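Local coordinates for protein galactan 1,3-beta-galactosidase (PDB 7BYS) that probably hydrolyses beta-1,3-galactan from the chain end as a family 43 glycosidase, and carries a calcium-binding carbohydrate-binding module, at residues Ala108-Ala113 with Ala133-Glu138; Thr149-Tyr154 with Ile164-Ala169; Gly351-Ala356 with Leu399-Gly404. One frame throughout, in Å; residues are numbered along the deposited sequence.

Interaction 1 of 3, residues Ala108-Ala113 with Ala133-Glu138; sequences AMVGVA and ADSRDE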
ATOM      1  N   ALA A 108     -19.196  -7.177  11.398  1.00 12.73           N
ATOM      2  CA  ALA A 108     -19.106  -5.761  11.022  1.00 12.29           C
ATOM      3  C   ALA A 108     -19.063  -4.821  12.231  1.00 10.06           C
ATOM      4  O   ALA A 108     -19.927  -3.968  12.415  1.00 12.63           O
ATOM      5  CB  ALA A 108     -20.233  -5.379  10.062  1.00 13.77           C
ATOM      6  N   MET A 109     -18.013  -4.975  13.037  1.00 10.44           N
ATOM      7  CA  MET A 109     -17.834  -4.167  14.233  1.00 10.92           C
ATOM      8  C   MET A 109     -16.516  -3.402  14.194  1.00  9.87           C
ATOM      9  O   MET A 109     -15.661  -3.620  13.329  1.00 10.34           O
ATOM     10  CB  MET A 109     -17.887  -5.047  15.486  1.00 12.42           C
ATOM     11  CG  MET A 109     -19.243  -5.686  15.698  0.44 12.21           C
ATOM     12  SD  MET A 109     -19.198  -6.954  16.973  0.44 11.93           S
ATOM     13  CE  MET A 109     -20.935  -7.387  17.090  0.44 14.85           C
ATOM     14  N   VAL A 110     -16.382  -2.461  15.132  1.00 10.55           N
ATOM     15  CA  VAL A 110     -15.103  -1.855  15.457  1.00 10.76           C
ATOM     16  C   VAL A 110     -14.643  -2.467  16.767  1.00 11.44           C
ATOM     17  O   VAL A 110     -15.441  -2.970  17.566  1.00 13.57           O
ATOM     18  CB  VAL A 110     -15.149  -0.307  15.572  1.00 11.56           C
ATOM     19  CG1 VAL A 110     -15.456   0.346  14.236  1.00 11.89           C
ATOM     20  CG2 VAL A 110     -16.139   0.132  16.651  1.00 11.76           C
ATOM     21  N   GLY A 111     -13.336  -2.449  16.989  1.00 10.49           N
ATOM     22  CA  GLY A 111     -12.766  -2.776  18.284  1.00 11.24           C
ATOM     23  C   GLY A 111     -11.914  -1.615  18.763  1.00 13.15           C
ATOM     24  O   GLY A 111     -11.398  -0.835  17.957  1.00 10.19           O
ATOM     25  N   VAL A 112     -11.773  -1.498  20.086  1.00 10.18           N
ATOM     26  CA  VAL A 112     -11.021  -0.425  20.728  1.00 10.18           C
ATOM     27  C   VAL A 112     -10.060  -1.036  21.743  1.00 11.12           C
ATOM     28  O   VAL A 112     -10.408  -1.993  22.448  1.00 11.80           O
ATOM     29  CB  VAL A 112     -11.939   0.622  21.392  1.00 10.56           C
ATOM     30  CG1 VAL A 112     -11.109   1.738  22.023  1.00 12.19           C
ATOM     31  CG2 VAL A 112     -12.917   1.194  20.373  1.00 10.97           C
ATOM     32  N   ALA A 113      -8.845  -0.501  21.800  1.00 11.26           N
ATOM     33  CA  ALA A 113      -7.867  -0.897  22.808  1.00 11.86           C
ATOM     34  C   ALA A 113      -7.075   0.336  23.211  1.00 10.26           C
ATOM     35  O   ALA A 113      -6.996   1.315  22.460  1.00 11.59           O
ATOM     36  CB  ALA A 113      -6.933  -2.018  22.317  1.00 10.52           C
ATOM     37  N   ALA A 133     -24.880   0.426  13.720  1.00 15.92           N
ATOM     38  CA  ALA A 133     -24.803   0.104  12.300  1.00 12.69           C
ATOM     39  C   ALA A 133     -23.491  -0.606  11.989  1.00 13.49           C
ATOM     40  O   ALA A 133     -22.565  -0.631  12.799  1.00 13.21           O
ATOM     41  CB  ALA A 133     -24.934   1.376  11.452  1.00 15.93           C
ATOM     42  N   ASP A 134     -23.438  -1.200  10.797  1.00 13.68           N
ATOM     43  CA  ASP A 134     -22.251  -1.911  10.348  1.00 12.96           C
ATOM     44  C   ASP A 134     -21.052  -0.980  10.281  1.00 10.42           C
ATOM     45  O   ASP A 134     -21.156   0.196   9.916  1.00 11.67           O
ATOM     46  CB  ASP A 134     -22.449  -2.421   8.920  1.00 12.20           C
ATOM     47  CG  ASP A 134     -23.401  -3.588   8.827  1.00 16.37           C
ATOM     48  OD1 ASP A 134     -23.891  -4.075   9.874  1.00 16.51           O
ATOM     49  OD2 ASP A 134     -23.655  -4.021   7.677  1.00 16.58           O
ATOM     50  N   SER A 135     -19.892  -1.546  10.585  1.00 10.38           N
ATOM     51  CA  SER A 135     -18.616  -0.915  10.268  1.00 10.21           C
ATOM     52  C   SER A 135     -17.674  -2.012   9.807  1.00 10.00           C
ATOM     53  O   SER A 135     -17.426  -2.971  10.547  1.00 10.11           O
ATOM     54  CB  SER A 135     -18.054  -0.196  11.496  1.00 11.37           C
ATOM     55  OG  SER A 135     -16.806   0.419  11.211  1.00 10.99           O
ATOM     56  N   ARG A 136     -17.149  -1.876   8.587  1.00  9.50           N
ATOM     57  CA  ARG A 136     -16.167  -2.827   8.084  1.00 11.54           C
ATOM     58  C   ARG A 136     -14.829  -2.114   7.901  1.00 10.37           C
ATOM     59  O   ARG A 136     -14.209  -1.751   8.902  1.00 10.11           O
ATOM     60  CB  ARG A 136     -16.693  -3.590   6.863  1.00  9.58           C
ATOM     61  CG  ARG A 136     -17.738  -4.617   7.269  1.00 11.02           C
ATOM     62  CD  ARG A 136     -18.264  -5.410   6.081  1.00 12.13           C
ATOM     63  NE  ARG A 136     -19.214  -6.441   6.495  1.00 14.56           N
ATOM     64  CZ  ARG A 136     -20.508  -6.229   6.714  1.00 12.48           C
ATOM     65  NH1 ARG A 136     -21.035  -5.019   6.590  1.00 14.67           N
ATOM     66  NH2 ARG A 136     -21.283  -7.241   7.090  1.00 15.05           N
ATOM     67  N   ASP A 137     -14.371  -1.858   6.673  1.00  9.33           N
ATOM     68  CA  ASP A 137     -13.153  -1.059   6.531  1.00 11.25           C
ATOM     69  C   ASP A 137     -13.356   0.278   7.231  1.00  9.96           C
ATOM     70  O   ASP A 137     -14.417   0.902   7.117  1.00 10.46           O
ATOM     71  CB  ASP A 137     -12.885  -0.744   5.060  1.00 10.91           C
ATOM     72  CG  ASP A 137     -12.201  -1.866   4.312  1.00 11.06           C
ATOM     73  OD1 ASP A 137     -12.101  -2.990   4.826  1.00 13.84           O
ATOM     74  OD2 ASP A 137     -11.799  -1.609   3.166  1.00 11.56           O
ATOM     75  N   GLU A 138     -12.339   0.722   7.962  1.00  8.19           N
ATOM     76  CA  GLU A 138     -12.457   1.962   8.716  1.00  8.95           C
ATOM     77  C   GLU A 138     -11.114   2.667   8.762  1.00  8.01           C
ATOM     78  O   GLU A 138     -10.065   2.079   8.480  1.00  8.09           O
ATOM     79  CB  GLU A 138     -13.008   1.736  10.137  1.00  9.63           C
ATOM     80  CG  GLU A 138     -12.320   0.645  10.966  1.00 11.29           C
ATOM     81  CD  GLU A 138     -10.830   0.876  11.193  1.00 10.41           C
ATOM     82  OE1 GLU A 138     -10.060  -0.056  10.926  1.00 12.88           O
ATOM     83  OE2 GLU A 138     -10.416   1.988  11.611  1.00 12.68           O
TER
HETATM   84  O   HOH W   1     -14.896  -1.487  11.494  1.00  9.93           O
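The methyl group of Ala108 sits squarely over one face of the Arg136 guanidinium, with CB 3.5 Å from CZ and above the centre of the group; the small methyl lets the guanidinium lie flat on it. The same residue gives its carbonyl to Ser135, whose N donates to Ala108 O at 3.0 Å in a nearly straight bond that arrives from above the carbonyl plane. Alongside, Val110 CG1 packs on Ser135 OG at 3.3 Å. That hydroxyl, anti to its backbone N, donates to a water at 2.7 Å, and the water in turn donates to Met109 O and Arg136 O. Further out, the extended Arg136 chain brings NH1 to Asp134 OD2 at 3.0 Å, a salt bridge within the guanidinium plane, while Tyr105 O takes NH2. Lys129 NZ serves both Asp134 OD1 and Ala108 O. An alanine in place of Arg136 would remove the salt bridge and the flat cover on Ala108, and would probably loosen the loop leading to Asp137, which binds galactose in another structure of this enzyme. The charged groups Lys129, Asp134 and Arg136 thus cluster around a backbone junction just before Asp137, and Lys129 probably polarises the carbonyl that Ser135 uses.

Interaction 2 of 3, residues Thr149-Tyr154 with Ile164-Ala169; sequences TAYLLY and ISRLDA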
ATOM      1  N   THR A 149     -10.429  16.939  17.785  1.00 11.11           N
ATOM      2  CA  THR A 149     -11.622  16.138  17.589  1.00 11.40           C
ATOM      3  C   THR A 149     -11.316  15.011  16.609  1.00  8.95           C
ATOM      4  O   THR A 149     -10.671  15.222  15.575  1.00 10.71           O
ATOM      5  CB  THR A 149     -12.741  17.025  17.047  1.00 12.51           C
ATOM      6  OG1 THR A 149     -12.899  18.169  17.904  1.00 14.65           O
ATOM      7  CG2 THR A 149     -14.039  16.261  16.997  1.00 12.81           C
ATOM      8  N   ALA A 150     -11.769  13.808  16.946  1.00  9.14           N
ATOM      9  CA  ALA A 150     -11.482  12.630  16.147  1.00  9.72           C
ATOM     10  C   ALA A 150     -12.760  12.064  15.540  1.00 11.00           C
ATOM     11  O   ALA A 150     -13.872  12.268  16.054  1.00  9.83           O
ATOM     12  CB  ALA A 150     -10.771  11.570  16.992  1.00 11.87           C
ATOM     13  N   TYR A 151     -12.579  11.337  14.432  1.00  9.03           N
ATOM     14  CA  TYR A 151     -13.679  10.833  13.624  1.00  8.09           C
ATOM     15  C   TYR A 151     -13.395   9.413  13.164  1.00  8.19           C
ATOM     16  O   TYR A 151     -12.263   9.087  12.782  1.00  9.27           O
ATOM     17  CB  TYR A 151     -13.856  11.720  12.381  1.00 10.06           C
ATOM     18  CG  TYR A 151     -14.159  13.152  12.719  1.00  9.91           C
ATOM     19  CD1 TYR A 151     -13.151  14.037  13.072  1.00  9.27           C
ATOM     20  CD2 TYR A 151     -15.469  13.616  12.697  1.00  9.43           C
ATOM     21  CE1 TYR A 151     -13.433  15.353  13.399  1.00 11.50           C
ATOM     22  CE2 TYR A 151     -15.767  14.932  13.007  1.00 11.92           C
ATOM     23  CZ  TYR A 151     -14.751  15.792  13.360  1.00 13.01           C
ATOM     24  OH  TYR A 151     -15.059  17.106  13.662  1.00 14.05           O
ATOM     25  N   LEU A 152     -14.425   8.575  13.214  1.00  8.22           N
ATOM     26  CA  LEU A 152     -14.414   7.274  12.560  1.00  7.63           C
ATOM     27  C   LEU A 152     -14.881   7.448  11.118  1.00  8.44           C
ATOM     28  O   LEU A 152     -15.926   8.058  10.860  1.00  8.01           O
ATOM     29  CB  LEU A 152     -15.346   6.303  13.297  1.00  8.39           C
ATOM     30  CG  LEU A 152     -15.407   4.896  12.706  1.00  7.78           C
ATOM     31  CD1 LEU A 152     -14.087   4.196  12.931  1.00 10.06           C
ATOM     32  CD2 LEU A 152     -16.558   4.089  13.319  1.00 10.81           C
ATOM     33  N   LEU A 153     -14.108   6.916  10.181  1.00  7.44           N
ATOM     34  CA  LEU A 153     -14.454   6.869   8.763  1.00  8.11           C
ATOM     35  C   LEU A 153     -14.725   5.408   8.442  1.00  6.56           C
ATOM     36  O   LEU A 153     -13.880   4.561   8.744  1.00  8.87           O
ATOM     37  CB  LEU A 153     -13.256   7.337   7.928  1.00 10.28           C
ATOM     38  CG  LEU A 153     -12.411   8.502   8.466  1.00  7.75           C
ATOM     39  CD1 LEU A 153     -11.297   8.822   7.465  1.00  9.16           C
ATOM     40  CD2 LEU A 153     -13.255   9.749   8.759  1.00 10.81           C
ATOM     41  N   TYR A 154     -15.895   5.088   7.881  1.00  7.79           N
ATOM     42  CA  TYR A 154     -16.237   3.668   7.828  1.00  7.31           C
ATOM     43  C   TYR A 154     -17.223   3.307   6.729  1.00  9.28           C
ATOM     44  O   TYR A 154     -18.176   4.041   6.463  1.00  8.95           O
ATOM     45  CB  TYR A 154     -16.744   3.134   9.175  1.00  8.52           C
ATOM     46  CG  TYR A 154     -17.913   3.849   9.834  1.00  8.57           C
ATOM     47  CD1 TYR A 154     -17.820   5.174  10.249  1.00  8.97           C
ATOM     48  CD2 TYR A 154     -19.086   3.158  10.123  1.00  8.33           C
ATOM     49  CE1 TYR A 154     -18.873   5.796  10.904  1.00  8.35           C
ATOM     50  CE2 TYR A 154     -20.146   3.779  10.779  1.00 10.04           C
ATOM     51  CZ  TYR A 154     -20.027   5.098  11.163  1.00 10.15           C
ATOM     52  OH  TYR A 154     -21.052   5.744  11.824  1.00 13.12           O
ATOM     53  N   ILE A 164     -18.925   9.135   8.041  1.00  8.64           N
ATOM     54  CA  ILE A 164     -17.968   9.798   8.912  1.00  8.33           C
ATOM     55  C   ILE A 164     -18.720  10.182  10.172  1.00 10.24           C
ATOM     56  O   ILE A 164     -19.784  10.808  10.089  1.00 11.29           O
ATOM     57  CB  ILE A 164     -17.383  11.050   8.247  1.00  7.66           C
ATOM     58  CG1 ILE A 164     -16.680  10.652   6.941  1.00  9.39           C
ATOM     59  CG2 ILE A 164     -16.434  11.747   9.203  1.00 10.24           C
ATOM     60  CD1 ILE A 164     -16.149  11.832   6.151  1.00 11.91           C
ATOM     61  N   SER A 165     -18.198   9.787  11.329  1.00  9.48           N
ATOM     62  CA  SER A 165     -18.894  10.063  12.576  1.00 10.01           C
ATOM     63  C   SER A 165     -17.895  10.507  13.627  1.00 10.57           C
ATOM     64  O   SER A 165     -16.769  10.013  13.659  1.00 10.03           O
ATOM     65  CB  SER A 165     -19.641   8.825  13.058  1.00 10.81           C
ATOM     66  OG  SER A 165     -20.655   8.470  12.130  1.00 10.96           O
ATOM     67  N   ARG A 166     -18.312  11.432  14.485  1.00 11.83           N
ATOM     68  CA  ARG A 166     -17.431  12.006  15.490  1.00  9.85           C
ATOM     69  C   ARG A 166     -17.329  11.108  16.721  1.00  9.80           C
ATOM     70  O   ARG A 166     -18.320  10.518  17.168  1.00 11.71           O
ATOM     71  CB  ARG A 166     -17.962  13.387  15.884  0.64 11.70           C
ATOM     72  CG  ARG A 166     -17.093  14.145  16.874  0.64 11.96           C
ATOM     73  CD  ARG A 166     -17.448  15.635  16.924  0.64 11.61           C
ATOM     74  NE  ARG A 166     -18.888  15.857  17.041  0.64 14.72           N
ATOM     75  CZ  ARG A 166     -19.554  15.982  18.185  0.64 16.94           C
ATOM     76  NH1 ARG A 166     -20.868  16.172  18.158  0.64 16.64           N
ATOM     77  NH2 ARG A 166     -18.922  15.915  19.353  0.64 16.62           N
ATOM     78  N   LEU A 167     -16.113  10.991  17.261  1.00  8.55           N
ATOM     79  CA  LEU A 167     -15.869  10.258  18.499  1.00  9.26           C
ATOM     80  C   LEU A 167     -16.052  11.171  19.700  1.00 10.01           C
ATOM     81  O   LEU A 167     -15.882  12.390  19.604  1.00 10.48           O
ATOM     82  CB  LEU A 167     -14.434   9.731  18.536  1.00  9.62           C
ATOM     83  CG  LEU A 167     -13.995   8.863  17.356  1.00 10.49           C
ATOM     84  CD1 LEU A 167     -12.629   8.273  17.635  1.00 11.50           C
ATOM     85  CD2 LEU A 167     -15.023   7.787  17.077  1.00 12.01           C
ATOM     86  N   ASP A 168     -16.392  10.561  20.835  1.00  9.94           N
ATOM     87  CA  ASP A 168     -16.482  11.288  22.095  1.00 10.82           C
ATOM     88  C   ASP A 168     -15.095  11.754  22.541  1.00 11.17           C
ATOM     89  O   ASP A 168     -14.069  11.448  21.927  1.00 10.38           O
ATOM     90  CB  ASP A 168     -17.220  10.462  23.156  1.00 13.30           C
ATOM     91  CG  ASP A 168     -16.463   9.204  23.597  1.00 14.77           C
ATOM     92  OD1 ASP A 168     -15.213   9.151  23.510  1.00 12.99           O
ATOM     93  OD2 ASP A 168     -17.128   8.257  24.075  1.00 15.94           O
ATOM     94  N   ALA A 169     -15.062  12.497  23.647  1.00 12.11           N
ATOM     95  CA  ALA A 169     -13.825  13.130  24.084  1.00 10.85           C
ATOM     96  C   ALA A 169     -12.802  12.141  24.626  1.00 11.55           C
ATOM     97  O   ALA A 169     -11.644  12.528  24.797  1.00 12.61           O
ATOM     98  CB  ALA A 169     -14.124  14.219  25.125  1.00 16.53           C
TER
HETATM   99  O   HOH W   2     -13.211  13.536  19.509  1.00 12.61           O
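Segments 149-154 and 164-169 belong to a beta hairpin, the two middle strands of a four-stranded antiparallel blade in the five-bladed beta-propeller of family 43. Ile164 opens the second segment in a non-hydrogen-bonded pair with Leu153. Its CG2 lies 3.8 Å from Leu153 CD2, the two branched chains running side by side and pointing the same way, toward Ile191 of the neighbouring blade. Ser165 forms the hydrogen-bonded pair with Leu152: its N donates to Leu152 O, and its O accepts from Leu152 N at 2.8 Å, nearly along the C=O axis. On the sheet face of Leu152, the small Ser165 side chain turns OG beside its own N and shares a hydrogen bond with Tyr154 OH at 2.8 Å, at the edge of the ring. Tyr154 reaches it by taking the crowded first torsion, chi1 55°, and Leu152 CD2 lies over one face of the ring, near its rim, 3.5 Å above the plane. Arg166 returns to the face of Tyr151 and Ile164; its CB meets Tyr151 CE2 obliquely, and its chain, anti at chi1 and chi2, lays CD 3.5 Å from Thr149 CG2 before the bend at chi3 turns the guanidinium aside, so the aliphatic part of a long polar chain does the packing. Leu167, a branched residue in a buried place, splits its methyls between two partners, CD1 against Ala150 CB and CD2 against Leu152 CB. Its N donates to Ala150 O at 2.8 Å in an almost straight bond, and a single water spans the adjoining backbone groups, accepting from Ala150 N and donating to Leu167 O at 2.9 Å.

Interaction 3 of 3, residues Gly351-Ala356 with Leu399-Gly404; sequences GSHWVA and LNLNSG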
ATOM      1  N   GLY A 351      28.178  -1.802  -8.314  1.00 20.53           N
ATOM      2  CA  GLY A 351      27.386  -1.910  -7.113  1.00 27.59           C
ATOM      3  C   GLY A 351      25.973  -2.389  -7.387  1.00 27.61           C
ATOM      4  O   GLY A 351      25.634  -2.876  -8.468  1.00 21.54           O
ATOM      5  N   SER A 352      25.134  -2.231  -6.371  1.00 24.46           N
ATOM      6  CA  SER A 352      23.766  -2.726  -6.425  1.00 22.12           C
ATOM      7  C   SER A 352      22.822  -1.635  -6.910  1.00 21.84           C
ATOM      8  O   SER A 352      22.931  -0.471  -6.512  1.00 21.86           O
ATOM      9  CB  SER A 352      23.340  -3.225  -5.045  1.00 28.56           C
ATOM     10  OG  SER A 352      21.948  -3.453  -5.003  1.00 40.90           O
ATOM     11  N   HIS A 353      21.894  -2.018  -7.781  1.00 15.57           N
ATOM     12  CA  HIS A 353      20.971  -1.069  -8.380  1.00 16.65           C
ATOM     13  C   HIS A 353      19.568  -1.647  -8.420  1.00 13.62           C
ATOM     14  O   HIS A 353      19.375  -2.807  -8.791  1.00 13.93           O
ATOM     15  CB  HIS A 353      21.423  -0.703  -9.794  1.00 18.03           C
ATOM     16  CG  HIS A 353      22.677   0.110  -9.810  1.00 18.63           C
ATOM     17  ND1 HIS A 353      22.672   1.481  -9.941  1.00 21.45           N
ATOM     18  CD2 HIS A 353      23.974  -0.253  -9.667  1.00 19.10           C
ATOM     19  CE1 HIS A 353      23.915   1.929  -9.896  1.00 27.64           C
ATOM     20  NE2 HIS A 353      24.723   0.896  -9.727  1.00 21.24           N
ATOM     21  N   TRP A 354      18.593  -0.827  -8.031  1.00 11.64           N
ATOM     22  CA  TRP A 354      17.200  -1.185  -8.244  1.00 10.62           C
ATOM     23  C   TRP A 354      16.862  -1.066  -9.719  1.00 11.91           C
ATOM     24  O   TRP A 354      17.196  -0.072 -10.367  1.00 14.20           O
ATOM     25  CB  TRP A 354      16.301  -0.251  -7.444  1.00 13.69           C
ATOM     26  CG  TRP A 354      16.236  -0.627  -6.017  1.00 12.75           C
ATOM     27  CD1 TRP A 354      16.748   0.074  -4.962  1.00 15.45           C
ATOM     28  CD2 TRP A 354      15.642  -1.809  -5.465  1.00 12.30           C
ATOM     29  NE1 TRP A 354      16.501  -0.590  -3.793  1.00 16.86           N
ATOM     30  CE2 TRP A 354      15.816  -1.745  -4.070  1.00 13.99           C
ATOM     31  CE3 TRP A 354      14.948  -2.893  -6.011  1.00 12.96           C
ATOM     32  CZ2 TRP A 354      15.343  -2.735  -3.216  1.00 14.18           C
ATOM     33  CZ3 TRP A 354      14.482  -3.881  -5.159  1.00 15.29           C
ATOM     34  CH2 TRP A 354      14.677  -3.793  -3.779  1.00 14.92           C
ATOM     35  N   VAL A 355      16.185  -2.081 -10.247  1.00 10.41           N
ATOM     36  CA  VAL A 355      15.733  -2.094 -11.629  1.00 12.55           C
ATOM     37  C   VAL A 355      14.229  -2.344 -11.630  1.00 11.10           C
ATOM     38  O   VAL A 355      13.757  -3.317 -11.035  1.00 11.42           O
ATOM     39  CB  VAL A 355      16.480  -3.167 -12.447  1.00 11.21           C
ATOM     40  CG1 VAL A 355      16.033  -3.142 -13.895  1.00 13.72           C
ATOM     41  CG2 VAL A 355      18.006  -2.962 -12.342  1.00 13.74           C
ATOM     42  N   ALA A 356      13.487  -1.465 -12.281  1.00 10.67           N
ATOM     43  CA  ALA A 356      12.047  -1.625 -12.409  1.00  9.97           C
ATOM     44  C   ALA A 356      11.733  -2.349 -13.712  1.00  8.92           C
ATOM     45  O   ALA A 356      12.165  -1.926 -14.787  1.00 10.22           O
ATOM     46  CB  ALA A 356      11.350  -0.266 -12.390  1.00 11.39           C
ATOM     47  N   LEU A 399      19.656  -5.572  -8.470  1.00 12.82           N
ATOM     48  CA  LEU A 399      20.645  -6.316  -9.243  1.00 13.21           C
ATOM     49  C   LEU A 399      22.046  -5.776  -8.989  1.00 16.05           C
ATOM     50  O   LEU A 399      22.256  -4.561  -8.935  1.00 15.28           O
ATOM     51  CB  LEU A 399      20.340  -6.228 -10.742  1.00 17.39           C
ATOM     52  CG  LEU A 399      18.981  -6.786 -11.179  1.00 13.85           C
ATOM     53  CD1 LEU A 399      18.792  -6.651 -12.672  1.00 17.52           C
ATOM     54  CD2 LEU A 399      18.823  -8.239 -10.749  1.00 15.30           C
ATOM     55  N   ASN A 400      23.011  -6.692  -8.875  1.00 20.98           N
ATOM     56  CA  ASN A 400      24.421  -6.331  -8.766  1.00 21.83           C
ATOM     57  C   ASN A 400      25.008  -6.209 -10.166  1.00 18.64           C
ATOM     58  O   ASN A 400      25.078  -7.199 -10.902  1.00 23.49           O
ATOM     59  CB  ASN A 400      25.182  -7.385  -7.967  1.00 22.81           C
ATOM     60  CG  ASN A 400      24.949  -7.265  -6.473  1.00 33.46           C
ATOM     61  OD1 ASN A 400      24.778  -6.163  -5.949  1.00 41.00           O
ATOM     62  ND2 ASN A 400      24.922  -8.398  -5.784  1.00 40.11           N
ATOM     63  N   LEU A 401      25.429  -5.003 -10.529  1.00 15.22           N
ATOM     64  CA  LEU A 401      25.976  -4.703 -11.841  1.00 16.55           C
ATOM     65  C   LEU A 401      27.460  -4.378 -11.723  1.00 23.05           C
ATOM     66  O   LEU A 401      27.973  -4.091 -10.637  1.00 24.27           O
ATOM     67  CB  LEU A 401      25.243  -3.520 -12.482  1.00 20.04           C
ATOM     68  CG  LEU A 401      23.716  -3.612 -12.580  1.00 16.18           C
ATOM     69  CD1 LEU A 401      23.134  -2.325 -13.125  1.00 19.69           C
ATOM     70  CD2 LEU A 401      23.357  -4.790 -13.473  1.00 18.84           C
ATOM     71  N   ASN A 402      28.148  -4.433 -12.856  1.00 20.51           N
ATOM     72  CA  ASN A 402      29.561  -4.089 -12.919  1.00 27.66           C
ATOM     73  C   ASN A 402      29.730  -2.701 -13.519  1.00 23.57           C
ATOM     74  O   ASN A 402      28.873  -2.206 -14.251  1.00 23.34           O
ATOM     75  CB  ASN A 402      30.334  -5.102 -13.769  1.00 23.09           C
ATOM     76  CG  ASN A 402      30.308  -6.492 -13.185  1.00 23.73           C
ATOM     77  OD1 ASN A 402      30.290  -6.666 -11.966  1.00 34.45           O
ATOM     78  ND2 ASN A 402      30.304  -7.498 -14.054  1.00 30.89           N
ATOM     79  N   SER A 403      30.859  -2.069 -13.199  1.00 23.99           N
ATOM     80  CA  SER A 403      31.190  -0.818 -13.863  1.00 23.48           C
ATOM     81  C   SER A 403      31.367  -1.062 -15.356  1.00 24.41           C
ATOM     82  O   SER A 403      31.993  -2.042 -15.773  1.00 31.49           O
ATOM     83  CB  SER A 403      32.466  -0.221 -13.272  0.61 28.63           C
ATOM     84  OG  SER A 403      32.596   1.140 -13.648  0.61 29.30           O
ATOM     85  N   GLY A 404      30.797  -0.176 -16.163  1.00 27.17           N
ATOM     86  CA  GLY A 404      30.818  -0.367 -17.596  1.00 27.85           C
ATOM     87  C   GLY A 404      29.518  -0.948 -18.113  1.00 26.50           C
ATOM     88  O   GLY A 404      28.437  -0.602 -17.626  1.00 26.54           O
TER
HETATM   89  O   HOH W   3      22.229  -6.204  -4.419  1.00 39.24           O
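His353 and Leu399 exchange two backbone hydrogen bonds, His353 N to Leu399 O at 2.8 Å and Leu399 N to His353 O, the latter almost straight at 175°. One step along, Leu401 N donates to Gly351 O at 3.0 Å, in the plane of that carbonyl. Gly351 turns a corner here with a positive phi of 79°, a conformation that glycine adopts readily. Between these bonds Ser352 and Asn400 form a non-hydrogen-bonded pair on the exposed face; a water donates to Asn400 OD1 at 3.0 Å and also hydrogen-bonds Ser352 OG, so short polar side chains suit this solvent-facing side of the sheet. On the other face the His353 ring is fixed by Tyr427 O at ND1 and Gly350 O at NE2. Two carbonyl partners would probably favour a protonated ring.

Next to the histidine, the Leu401 side chain crosses at about a right angle, its CD1 4.1 Å from His353 CB. Val355 CG2 likewise crosses Leu399 CD1 at 3.8 Å. These branched apolar chains fill the interior: Leu399 and Leu401 reach Val373 on the opposing sheet, and Val355 rests on Ile424 and Val426 of the adjacent strand. Ser352 and Asn400 on one face, Leu399, Leu401 and the hydrogen-bonded His353 on the other, carried by edge strand 392-402 and its inner neighbour 352-360, fit the jelly-roll beta-sandwich of a family 35 carbohydrate-binding module.

In the fold
Along the chain the three contacts follow one another in series, neither enclosing nor crossing. Interaction 1 closes the loop that carries strand 123-128, joining the start of strand 109-115 in one propeller blade to the segment leading into the next. Interaction 2 then closes the short hairpin of that next blade. The two touch: Ser135 OG packs 3.4 Å from Tyr154 CB, and Glu138 CB lies against Leu153 O, so the connecting loop and the blade's first strand pack on its second, close to Asp137. Interaction 3 belongs to the other domain, its centre about 46 Å from that of interaction 1 and about 48 Å from that of interaction 2, and joins segments 43 residues apart in the carbohydrate-binding module.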